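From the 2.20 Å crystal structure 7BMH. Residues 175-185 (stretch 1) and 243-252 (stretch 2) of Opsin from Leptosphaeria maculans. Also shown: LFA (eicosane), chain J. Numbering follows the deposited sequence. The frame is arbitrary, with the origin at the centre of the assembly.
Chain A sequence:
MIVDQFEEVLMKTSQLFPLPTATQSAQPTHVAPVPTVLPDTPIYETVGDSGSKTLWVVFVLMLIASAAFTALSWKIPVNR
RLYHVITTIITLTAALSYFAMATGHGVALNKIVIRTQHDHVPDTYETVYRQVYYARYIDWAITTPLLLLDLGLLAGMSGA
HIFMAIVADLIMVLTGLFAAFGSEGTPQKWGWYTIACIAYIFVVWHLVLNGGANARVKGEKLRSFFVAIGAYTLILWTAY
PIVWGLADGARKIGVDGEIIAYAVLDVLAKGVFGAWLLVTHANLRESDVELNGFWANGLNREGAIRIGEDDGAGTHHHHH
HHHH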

# COMPACT_ATOMS: atom_id res chain seq x y z
N THR A 175 4.55 2.60 -12.03
CA THR A 175 3.58 3.04 -13.03
C THR A 175 2.36 3.67 -12.37
O THR A 175 1.70 4.53 -12.97
CB THR A 175 3.18 1.88 -13.96
OG1 THR A 175 2.71 0.76 -13.19
CG2 THR A 175 4.37 1.43 -14.83
N GLY A 176 2.06 3.27 -11.13
CA GLY A 176 1.08 4.01 -10.34
C GLY A 176 1.43 5.48 -10.18
O GLY A 176 0.56 6.35 -10.23
N LEU A 177 2.73 5.77 -9.98
CA LEU A 177 3.18 7.16 -9.83
C LEU A 177 3.08 7.92 -11.14
O LEU A 177 2.69 9.09 -11.15
CB LEU A 177 4.61 7.21 -9.29
CG LEU A 177 5.25 8.59 -9.10
CD1 LEU A 177 4.45 9.46 -8.16
CD2 LEU A 177 6.66 8.45 -8.57
N PHE A 178 3.43 7.27 -12.26
CA PHE A 178 3.24 7.89 -13.58
C PHE A 178 1.78 8.23 -13.82
O PHE A 178 1.46 9.32 -14.30
CB PHE A 178 3.74 6.96 -14.70
CG PHE A 178 5.20 6.67 -14.66
CD1 PHE A 178 6.08 7.46 -13.94
CD2 PHE A 178 5.72 5.60 -15.38
CE1 PHE A 178 7.42 7.18 -13.91
CE2 PHE A 178 7.06 5.31 -15.34
CZ PHE A 178 7.91 6.09 -14.61
N ALA A 179 0.88 7.28 -13.53
CA ALA A 179 -0.55 7.51 -13.71
C ALA A 179 -1.03 8.66 -12.84
O ALA A 179 -1.88 9.46 -13.26
CB ALA A 179 -1.33 6.23 -13.39
N ALA A 180 -0.49 8.77 -11.63
CA ALA A 180 -0.84 9.84 -10.70
C ALA A 180 -0.50 11.21 -11.26
O ALA A 180 -1.15 12.20 -10.90
CB ALA A 180 -0.13 9.63 -9.37
N PHE A 181 0.51 11.31 -12.12
CA PHE A 181 0.88 12.57 -12.75
C PHE A 181 0.53 12.62 -14.23
O PHE A 181 0.88 13.59 -14.91
CB PHE A 181 2.38 12.84 -12.55
CG PHE A 181 2.71 13.24 -11.15
CD1 PHE A 181 2.51 14.54 -10.73
CD2 PHE A 181 3.18 12.31 -10.24
CE1 PHE A 181 2.80 14.92 -9.42
CE2 PHE A 181 3.47 12.68 -8.94
CZ PHE A 181 3.28 13.99 -8.53
N GLY A 182 -0.14 11.60 -14.76
CA GLY A 182 -0.61 11.65 -16.13
C GLY A 182 -1.75 12.64 -16.28
O GLY A 182 -2.67 12.70 -15.46
N SER A 183 -1.69 13.44 -17.35
CA SER A 183 -2.74 14.42 -17.62
C SER A 183 -4.05 13.72 -17.94
O SER A 183 -4.09 12.78 -18.74
CB SER A 183 -2.34 15.33 -18.77
OG SER A 183 -1.20 16.10 -18.46
N GLU A 184 -5.12 14.18 -17.31
CA GLU A 184 -6.45 13.70 -17.65
C GLU A 184 -6.75 13.95 -19.13
O GLU A 184 -6.39 15.00 -19.68
CB GLU A 184 -7.50 14.39 -16.78
CG GLU A 184 -8.91 13.93 -17.04
CD GLU A 184 -9.87 14.43 -15.98
OE1 GLU A 184 -10.66 15.36 -16.27
OE2 GLU A 184 -9.82 13.89 -14.85
N GLY A 185 -7.39 12.98 -19.77
CA GLY A 185 -7.69 13.08 -21.18
C GLY A 185 -6.59 12.62 -22.09
O GLY A 185 -6.83 12.47 -23.30
N VAL A 243 -9.60 2.77 -4.23
CA VAL A 243 -9.49 4.12 -3.69
C VAL A 243 -8.91 5.06 -4.73
O VAL A 243 -9.41 6.18 -4.92
CB VAL A 243 -8.65 4.12 -2.40
CG1 VAL A 243 -8.46 5.54 -1.87
CG2 VAL A 243 -9.29 3.23 -1.35
N TRP A 244 -7.87 4.61 -5.44
CA TRP A 244 -7.25 5.44 -6.47
C TRP A 244 -8.25 5.84 -7.56
O TRP A 244 -8.35 7.02 -7.92
CB TRP A 244 -6.06 4.69 -7.09
CG TRP A 244 -5.10 5.55 -7.90
CD1 TRP A 244 -3.88 6.02 -7.50
CD2 TRP A 244 -5.29 6.03 -9.24
NE1 TRP A 244 -3.29 6.76 -8.51
CE2 TRP A 244 -4.14 6.77 -9.59
CE3 TRP A 244 -6.32 5.90 -10.18
CZ2 TRP A 244 -3.99 7.39 -10.84
CZ3 TRP A 244 -6.17 6.51 -11.42
CH2 TRP A 244 -5.01 7.24 -11.74
N GLY A 245 -8.99 4.86 -8.09
CA GLY A 245 -10.00 5.19 -9.09
C GLY A 245 -11.03 6.19 -8.58
O GLY A 245 -11.41 7.12 -9.30
N LEU A 246 -11.49 6.02 -7.34
CA LEU A 246 -12.42 6.98 -6.76
C LEU A 246 -11.76 8.33 -6.48
O LEU A 246 -12.43 9.37 -6.56
CB LEU A 246 -13.00 6.43 -5.45
CG LEU A 246 -13.88 5.18 -5.54
CD1 LEU A 246 -14.23 4.69 -4.15
CD2 LEU A 246 -15.14 5.48 -6.32
N ALA A 247 -10.47 8.33 -6.15
CA ALA A 247 -9.79 9.58 -5.83
C ALA A 247 -9.15 10.18 -7.08
O ALA A 247 -9.76 11.02 -7.74
CB ALA A 247 -8.74 9.35 -4.74
N ASP A 248 -7.92 9.76 -7.41
CA ASP A 248 -7.25 10.28 -8.60
C ASP A 248 -8.11 10.09 -9.85
O ASP A 248 -8.17 10.97 -10.71
CB ASP A 248 -5.90 9.59 -8.81
CG ASP A 248 -5.03 9.61 -7.59
OD1 ASP A 248 -5.51 9.20 -6.52
OD2 ASP A 248 -3.85 10.03 -7.72
N GLY A 249 -8.74 8.93 -9.97
CA GLY A 249 -9.40 8.56 -11.20
C GLY A 249 -10.58 9.45 -11.52
O GLY A 249 -10.52 10.24 -12.46
N ALA A 250 -11.64 9.34 -10.74
CA ALA A 250 -12.89 10.04 -11.01
C ALA A 250 -13.16 11.20 -10.06
O ALA A 250 -14.11 11.95 -10.30
CB ALA A 250 -14.07 9.06 -10.96
N ARG A 251 -12.37 11.35 -9.00
CA ARG A 251 -12.56 12.44 -8.04
C ARG A 251 -13.96 12.41 -7.44
O ARG A 251 -14.57 13.46 -7.19
CB ARG A 251 -12.27 13.80 -8.69
CG ARG A 251 -10.79 14.02 -9.01
CD ARG A 251 -10.50 15.45 -9.50
NE ARG A 251 -11.24 15.76 -10.72
CZ ARG A 251 -10.90 15.32 -11.92
NH1 ARG A 251 -9.84 14.53 -12.09
NH2 ARG A 251 -11.63 15.66 -12.98
N LYS A 252 -14.48 11.20 -7.19
CA LYS A 252 -15.77 11.02 -6.52
C LYS A 252 -15.69 11.19 -5.01
O LYS A 252 -16.73 11.32 -4.36
CB LYS A 252 -16.33 9.63 -6.83
CG LYS A 252 -16.81 9.46 -8.27
C9 LFA J . -14.60 4.39 -11.72
C10 LFA J . -13.18 4.29 -11.15
C11 LFA J . -12.42 3.13 -11.79
C12 LFA J . -12.08 2.09 -10.72
C13 LFA J . -11.34 0.89 -11.33
C14 LFA J . -11.03 -0.13 -10.23
C15 LFA J . -10.39 -1.38 -10.82
C16 LFA J . -10.03 -2.36 -9.70
C17 LFA J . -8.58 -2.82 -9.86
C18 LFA J . -8.43 -4.30 -9.52
C19 LFA J . -7.01 -4.75 -9.88
C20 LFA J . -6.93 -6.28 -9.80
O HOH W 1 -3.56 12.00 -9.83

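What holds the two stretches together most strongly? A salt bridge joins Glu184, in the loop after the first helix, to Arg251, just beyond the second. Arg251 NH1 donates to Glu184 OE2 at 2.8 Å, and Arg251 NH2 donates to the same Glu184 OE2 at 3.1 Å; a weak bond from Arg251 NH2 to Glu184 OE1, at 3.4 Å, adds to the grip. The carboxylate approaches the edge of the guanidinium, near its plane, where the N-H groups point, so opposite charge and hydrogen-bond direction work together. Glu184 is nevertheless poorly ordered, so its exact position deserves some caution.

How are the helices linked where no side chains bond directly? A water bridges them, lying 2.6 Å from Ala180 O and 2.9 Å from Asp248 OD2. Near the end of its helix, the Ala180 carbonyl receives no backbone hydrogen bond from within the stretch and can take one from solvent. Asp248 also touches Ala180 without bonding, with OD2 4.1 Å from CB of the alanine.

What fills the space between the helices? Trp244 points toward the first helix and meets it edge-on. Its CZ2 lies 3.9 Å from Ala179 CB, an apolar contact, and 3.8 Å from Ala180 N. This is packing rather than bonding: Trp244 NE1 is hydrogen-bonded elsewhere in the structure.

How does the backbone set up this arrangement? The helices run in broadly the same direction, 29° apart, with axes 11.0 Å apart at closest approach; Ala180 CA and Asp248 CA are 6.8 Å apart. In the second helix a pi-type turn widens residues 245-249, and Gly249 N bonds to Trp244 O at 2.8 Å. Arg251 then leaves helical geometry with positive phi, its side chain starting out toward the first stretch and ending at Glu184.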